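Local coordinates for sortase family protein (Streptococcus agalactiae, PDB 4D7W) that probably acts as a class C sortase, a transpeptidase that joins pilin subunits by amide bonds during pilus assembly in group B Streptococcus, at residues L49-Q54 with I90-G95; S110-R113 with R119-S122. All coordinates share one frame; numbering follows the deposited sequence.

Interaction 1. Residues L49-Q54 with I90-G95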
ATOM      1  N   LEU A  49     -10.105 -13.027   6.813  1.00 36.71           N
ATOM      2  CA  LEU A  49     -10.570 -13.790   5.648  1.00 35.30           C
ATOM      3  C   LEU A  49     -11.186 -12.893   4.576  1.00 33.17           C
ATOM      4  O   LEU A  49     -10.948 -13.087   3.388  1.00 31.65           O
ATOM      5  CB  LEU A  49     -11.601 -14.851   6.068  1.00 38.62           C
ATOM      6  CG  LEU A  49     -11.134 -16.211   6.605  1.00 46.19           C
ATOM      7  CD1 LEU A  49      -9.962 -16.060   7.576  1.00 51.04           C
ATOM      8  CD2 LEU A  49     -12.285 -16.948   7.281  1.00 46.42           C
ATOM      9  N   ASP A  50     -12.011 -11.934   4.988  1.00 34.02           N
ATOM     10  CA  ASP A  50     -12.579 -10.990   4.035  1.00 32.93           C
ATOM     11  C   ASP A  50     -11.460 -10.217   3.337  1.00 32.06           C
ATOM     12  O   ASP A  50     -11.432 -10.076   2.110  1.00 30.30           O
ATOM     13  CB  ASP A  50     -13.529 -10.011   4.729  1.00 36.18           C
ATOM     14  CG  ASP A  50     -14.242  -9.081   3.735  1.00 46.12           C
ATOM     15  OD1 ASP A  50     -14.346  -9.438   2.532  1.00 43.97           O
ATOM     16  OD2 ASP A  50     -14.709  -7.997   4.159  1.00 46.48           O
ATOM     17  N   TYR A  51     -10.536  -9.708   4.142  1.00 28.62           N
ATOM     18  CA  TYR A  51      -9.386  -8.963   3.631  1.00 28.13           C
ATOM     19  C   TYR A  51      -8.611  -9.760   2.578  1.00 28.71           C
ATOM     20  O   TYR A  51      -8.329  -9.252   1.501  1.00 29.18           O
ATOM     21  CB  TYR A  51      -8.481  -8.573   4.796  1.00 24.73           C
ATOM     22  CG  TYR A  51      -7.111  -8.048   4.402  1.00 26.79           C
ATOM     23  CD1 TYR A  51      -6.980  -6.878   3.673  1.00 26.57           C
ATOM     24  CD2 TYR A  51      -5.955  -8.707   4.783  1.00 28.41           C
ATOM     25  CE1 TYR A  51      -5.734  -6.380   3.316  1.00 30.63           C
ATOM     26  CE2 TYR A  51      -4.688  -8.211   4.423  1.00 22.87           C
ATOM     27  CZ  TYR A  51      -4.593  -7.052   3.696  1.00 27.49           C
ATOM     28  OH  TYR A  51      -3.361  -6.551   3.332  1.00 29.87           O
ATOM     29  N   ASN A  52      -8.290 -11.018   2.869  1.00 29.34           N
ATOM     30  CA  ASN A  52      -7.514 -11.812   1.923  1.00 29.74           C
ATOM     31  C   ASN A  52      -8.213 -12.038   0.584  1.00 32.66           C
ATOM     32  O   ASN A  52      -7.556 -12.284  -0.430  1.00 31.83           O
ATOM     33  CB  ASN A  52      -7.138 -13.160   2.541  1.00 33.69           C
ATOM     34  CG  ASN A  52      -6.064 -13.025   3.599  1.00 40.22           C
ATOM     35  OD1 ASN A  52      -5.286 -12.069   3.586  1.00 44.42           O
ATOM     36  ND2 ASN A  52      -6.009 -13.980   4.517  1.00 41.47           N
ATOM     37  N   SER A  53      -9.537 -11.943   0.578  1.00 33.73           N
ATOM     38  CA  SER A  53     -10.300 -12.104  -0.655  1.00 32.02           C
ATOM     39  C   SER A  53     -10.376 -10.815  -1.458  1.00 34.98           C
ATOM     40  O   SER A  53     -10.885 -10.821  -2.581  1.00 37.66           O
ATOM     41  CB  SER A  53     -11.723 -12.572  -0.345  1.00 34.07           C
ATOM     42  OG  SER A  53     -12.483 -11.503   0.212  1.00 40.56           O
ATOM     43  N   GLN A  54      -9.939  -9.692  -0.881  1.00 29.47           N
ATOM     44  CA  GLN A  54     -10.081  -8.424  -1.594  1.00 23.78           C
ATOM     45  C   GLN A  54      -8.909  -8.244  -2.546  1.00 26.41           C
ATOM     46  O   GLN A  54      -7.785  -8.568  -2.195  1.00 27.83           O
ATOM     47  CB  GLN A  54     -10.175  -7.236  -0.615  1.00 26.33           C
ATOM     48  CG  GLN A  54     -11.389  -7.298   0.307  1.00 27.92           C
ATOM     49  CD  GLN A  54     -12.705  -7.069  -0.441  1.00 28.09           C
ATOM     50  OE1 GLN A  54     -12.708  -6.523  -1.541  1.00 33.47           O
ATOM     51  NE2 GLN A  54     -13.817  -7.486   0.155  1.00 30.67           N
ATOM     52  N   ILE A  90       6.736  -5.286  -1.202  1.00 33.59           N
ATOM     53  CA  ILE A  90       6.116  -4.327  -0.317  1.00 31.47           C
ATOM     54  C   ILE A  90       4.861  -4.946   0.272  1.00 35.33           C
ATOM     55  O   ILE A  90       4.109  -5.626  -0.431  1.00 31.86           O
ATOM     56  CB  ILE A  90       5.771  -3.025  -1.065  1.00 30.69           C
ATOM     57  CG1 ILE A  90       7.024  -2.460  -1.754  1.00 31.28           C
ATOM     58  CG2 ILE A  90       5.144  -2.016  -0.123  1.00 31.67           C
ATOM     59  CD1 ILE A  90       8.175  -2.170  -0.785  1.00 31.69           C
ATOM     60  N   GLY A  91       4.636  -4.709   1.557  1.00 32.83           N
ATOM     61  CA  GLY A  91       3.481  -5.263   2.221  1.00 27.20           C
ATOM     62  C   GLY A  91       2.428  -4.207   2.475  1.00 30.63           C
ATOM     63  O   GLY A  91       2.734  -3.022   2.624  1.00 30.78           O
ATOM     64  N   HIS A  92       1.174  -4.638   2.532  1.00 27.52           N
ATOM     65  CA  HIS A  92       0.093  -3.735   2.906  1.00 26.83           C
ATOM     66  C   HIS A  92      -0.358  -4.015   4.341  1.00 29.55           C
ATOM     67  O   HIS A  92      -0.695  -5.144   4.667  1.00 32.24           O
ATOM     68  CB  HIS A  92      -1.064  -3.873   1.920  1.00 29.73           C
ATOM     69  CG  HIS A  92      -2.315  -3.201   2.377  1.00 30.10           C
ATOM     70  ND1 HIS A  92      -3.331  -3.884   3.011  1.00 29.11           N
ATOM     71  CD2 HIS A  92      -2.705  -1.907   2.315  1.00 29.78           C
ATOM     72  CE1 HIS A  92      -4.295  -3.035   3.321  1.00 31.70           C
ATOM     73  NE2 HIS A  92      -3.943  -1.831   2.906  1.00 32.70           N
ATOM     74  N   LEU A  93      -0.354  -2.997   5.206  1.00 25.68           N
ATOM     75  CA  LEU A  93      -0.758  -3.182   6.611  1.00 28.15           C
ATOM     76  C   LEU A  93      -2.224  -3.621   6.700  1.00 33.80           C
ATOM     77  O   LEU A  93      -3.127  -2.889   6.294  1.00 29.80           O
ATOM     78  CB  LEU A  93      -0.546  -1.898   7.419  1.00 31.91           C
ATOM     79  CG  LEU A  93      -0.532  -2.042   8.944  1.00 42.69           C
ATOM     80  CD1 LEU A  93       0.565  -2.985   9.382  1.00 43.19           C
ATOM     81  CD2 LEU A  93      -0.349  -0.694   9.636  1.00 44.71           C
ATOM     82  N   GLU A  94      -2.454  -4.803   7.267  1.00 33.62           N
ATOM     83  CA  GLU A  94      -3.700  -5.535   7.029  1.00 34.27           C
ATOM     84  C   GLU A  94      -4.942  -4.802   7.553  1.00 39.03           C
ATOM     85  O   GLU A  94      -6.042  -4.958   7.007  1.00 42.89           O
ATOM     86  CB  GLU A  94      -3.607  -6.939   7.655  1.00 36.27           C
ATOM     87  CG  GLU A  94      -3.714  -6.934   9.166  1.00 43.11           C
ATOM     88  CD  GLU A  94      -3.921  -8.332   9.758  1.00 52.29           C
ATOM     89  OE1 GLU A  94      -3.879  -9.316   8.986  1.00 51.27           O
ATOM     90  OE2 GLU A  94      -4.131  -8.437  10.995  1.00 55.07           O
ATOM     91  N   GLY A  95      -4.774  -4.000   8.596  1.00 34.57           N
ATOM     92  CA  GLY A  95      -5.902  -3.265   9.146  1.00 35.51           C
ATOM     93  C   GLY A  95      -6.157  -1.897   8.534  1.00 33.75           C
ATOM     94  O   GLY A  95      -7.027  -1.161   9.013  1.00 33.48           O
TER

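Interaction 2. Residues S110-R113 with R119-S122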
ATOM      1  N   SER A 110       4.215  -0.965   3.668  1.00 27.13           N
ATOM      2  CA  SER A 110       5.442  -1.127   4.457  1.00 26.42           C
ATOM      3  C   SER A 110       6.520  -1.904   3.695  1.00 34.08           C
ATOM      4  O   SER A 110       6.229  -2.861   2.965  1.00 32.25           O
ATOM      5  CB  SER A 110       5.105  -1.831   5.770  1.00 36.27           C
ATOM      6  OG  SER A 110       6.244  -1.989   6.594  1.00 46.84           O
ATOM      7  N   GLY A 111       7.775  -1.493   3.863  1.00 35.68           N
ATOM      8  CA  GLY A 111       8.862  -2.168   3.189  1.00 35.77           C
ATOM      9  C   GLY A 111      10.143  -1.992   3.987  1.00 36.92           C
ATOM     10  O   GLY A 111      10.375  -0.924   4.584  1.00 36.99           O
ATOM     11  N   HIS A 112      10.958  -3.040   4.009  1.00 37.82           N
ATOM     12  CA  HIS A 112      12.257  -2.997   4.697  1.00 43.27           C
ATOM     13  C   HIS A 112      13.128  -1.863   4.179  1.00 42.68           C
ATOM     14  O   HIS A 112      13.042  -1.475   3.015  1.00 40.99           O
ATOM     15  CB  HIS A 112      13.008  -4.318   4.543  1.00 49.42           C
ATOM     16  CG  HIS A 112      12.545  -5.388   5.476  1.00 56.69           C
ATOM     17  ND1 HIS A 112      12.627  -6.731   5.169  1.00 61.13           N
ATOM     18  CD2 HIS A 112      12.006  -5.317   6.715  1.00 57.97           C
ATOM     19  CE1 HIS A 112      12.149  -7.441   6.175  1.00 58.66           C
ATOM     20  NE2 HIS A 112      11.768  -6.607   7.127  1.00 58.84           N
ATOM     21  N   ARG A 113      13.967  -1.326   5.058  1.00 45.15           N
ATOM     22  CA  ARG A 113      14.879  -0.271   4.665  1.00 44.50           C
ATOM     23  C   ARG A 113      16.102  -0.978   4.109  1.00 50.32           C
ATOM     24  O   ARG A 113      17.191  -0.965   4.700  1.00 52.27           O
ATOM     25  CB  ARG A 113      15.204   0.646   5.854  1.00 45.02           C
ATOM     26  CG  ARG A 113      15.957   1.930   5.514  1.00 49.49           C
ATOM     27  CD  ARG A 113      15.051   3.001   4.917  1.00 45.93           C
ATOM     28  NE  ARG A 113      15.818   4.195   4.556  1.00 49.23           N
ATOM     29  CZ  ARG A 113      16.093   5.202   5.382  1.00 51.76           C
ATOM     30  NH1 ARG A 113      15.682   5.164   6.641  1.00 49.47           N
ATOM     31  NH2 ARG A 113      16.790   6.248   4.954  1.00 58.10           N
ATOM     32  N   ARG A 119      16.957  -3.257  -2.724  1.00 62.76           N
ATOM     33  CA  ARG A 119      16.811  -1.908  -2.193  1.00 58.08           C
ATOM     34  C   ARG A 119      15.541  -1.772  -1.358  1.00 52.05           C
ATOM     35  O   ARG A 119      15.583  -1.254  -0.244  1.00 52.45           O
ATOM     36  CB  ARG A 119      16.815  -0.877  -3.329  1.00 64.11           C
ATOM     37  CG  ARG A 119      18.190  -0.650  -3.963  1.00 72.21           C
ATOM     38  CD  ARG A 119      18.144   0.292  -5.174  1.00 77.83           C
ATOM     39  NE  ARG A 119      17.474  -0.301  -6.335  1.00 82.48           N
ATOM     40  CZ  ARG A 119      16.363   0.181  -6.889  1.00 84.18           C
ATOM     41  NH1 ARG A 119      15.796   1.273  -6.395  1.00 86.01           N
ATOM     42  NH2 ARG A 119      15.820  -0.419  -7.943  1.00 82.65           N
ATOM     43  N   LEU A 120      14.421  -2.247  -1.895  1.00 49.76           N
ATOM     44  CA  LEU A 120      13.111  -2.066  -1.265  1.00 47.25           C
ATOM     45  C   LEU A 120      12.833  -0.569  -1.028  1.00 46.14           C
ATOM     46  O   LEU A 120      12.858   0.222  -1.971  1.00 44.25           O
ATOM     47  CB  LEU A 120      13.036  -2.870   0.036  1.00 44.49           C
ATOM     48  CG  LEU A 120      13.276  -4.372  -0.180  1.00 48.13           C
ATOM     49  CD1 LEU A 120      13.603  -5.111   1.113  1.00 49.40           C
ATOM     50  CD2 LEU A 120      12.077  -5.005  -0.872  1.00 48.47           C
ATOM     51  N   PHE A 121      12.580  -0.177   0.216  1.00 42.01           N
ATOM     52  CA  PHE A 121      12.358   1.238   0.524  1.00 41.71           C
ATOM     53  C   PHE A 121      13.624   1.940   1.066  1.00 49.62           C
ATOM     54  O   PHE A 121      13.524   2.915   1.814  1.00 42.66           O
ATOM     55  CB  PHE A 121      11.218   1.386   1.531  1.00 39.80           C
ATOM     56  CG  PHE A 121       9.826   1.379   0.905  1.00 38.44           C
ATOM     57  CD1 PHE A 121       9.664   1.378  -0.475  1.00 38.98           C
ATOM     58  CD2 PHE A 121       8.693   1.384   1.710  1.00 36.66           C
ATOM     59  CE1 PHE A 121       8.384   1.375  -1.046  1.00 37.74           C
ATOM     60  CE2 PHE A 121       7.414   1.394   1.147  1.00 35.44           C
ATOM     61  CZ  PHE A 121       7.269   1.380  -0.230  1.00 35.98           C
ATOM     62  N   SER A 122      14.801   1.447   0.680  1.00 44.70           N
ATOM     63  CA  SER A 122      16.080   2.059   1.081  1.00 46.17           C
ATOM     64  C   SER A 122      16.125   3.565   0.877  1.00 48.16           C
ATOM     65  O   SER A 122      16.588   4.308   1.741  1.00 47.55           O
ATOM     66  CB  SER A 122      17.249   1.438   0.309  1.00 48.03           C
ATOM     67  OG  SER A 122      17.647   0.218   0.890  1.00 48.11           O
TER

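Interaction 1. Residues L49-Q54 with I90-G95
Y51 OH is gripped by two partners: it forms a 2.7 Å hydrogen bond with H92 ND1, and the backbone N of G80 bonds to it as well. The two rings meet rim to rim, their planes 31° apart, and the hydroxyl arrives at the edge of the imidazole, close to its plane. Y51 holds CG anti to its backbone nitrogen (chi1 168°), which carries the ring from helix 45-52 to the end of strand 90-92. Just past that strand the chain turns across one face of the phenol. There E94 O stands 3.9 Å above the ring plane of Y51, over its centre, and E94 CA makes an off-centre CH-pi contact. E94 CB touches Y51 CE2 at 3.6 Å, while the carboxylate runs on to a salt bridge with R48 of helix 45-52. H79 adds an edge-to-face contact with the Y51 ring. H92 NE2 is bonded to S97 O. One face of the phenol is thus covered by the E94 backbone, and the hydroxyl and both imidazole nitrogens are bonded, so polar groups buried between helix and beta core are satisfied and the rings held in orientation.

Interaction 2. Residues S110-R113 with R119-S122
A type II' turn from R119 to S122, with the positive phi (56°) that such a turn requires at its second residue, L120, lies against the backbone of S110-R113, and H112 O accepts a hydrogen bond from F121 N (3.1 Å). The side chain of S122 reinforces the turn: S122 OG donates to R119 O at 2.8 Å, on a carbonyl lone pair, and S122 N is the second donor to that oxygen. L120 reaches the other segment with its CD1 branch, which rests 3.6 Å from H112 CB. The F121 ring leans in obliquely with F121 CD2 3.7 Å from G111 N, against a residue that has no side chain to hold it off. R113 leaves the backbone pointing away from the turn, but a bend at chi2 (78°) brings it back, and R113 NE donates a nearly straight bond of 2.9 Å to S122 O. That acceptor lies in the guanidinium plane, whereas the donor stands above the carbonyl plane. R113 NH1 is held by C174 O and T175 OG1. The contact joins strand 105-115 to the turn at the end of strand 118-120, its partner in the hairpin, with F121 packed on L171 and T173 of strand 167-175, which runs parallel to 105-115 in the sortase beta barrel.

The two contacts lie in series along the chain, their centres about 19 Å apart, and meet through adjacent strands of one sheet. G91 O and S110 N are 2.7 Å apart, a probable hydrogen bond between strands 90-92 and 105-115, and I90 CD1 packs on F121 CE1 at 3.6 Å. Interaction 1 is buried and joins the helical N-terminal part to the sheet; a tyrosine and a histidine ring carry it, with a buried hydroxyl bonded to both histidine and backbone. Interaction 2 is only partly buried and local, setting the turn that follows strand 118-120 against its hairpin partner, strand 105-115. Main-chain acceptors dominate there, and an arginine ties the turn to strand 167-175.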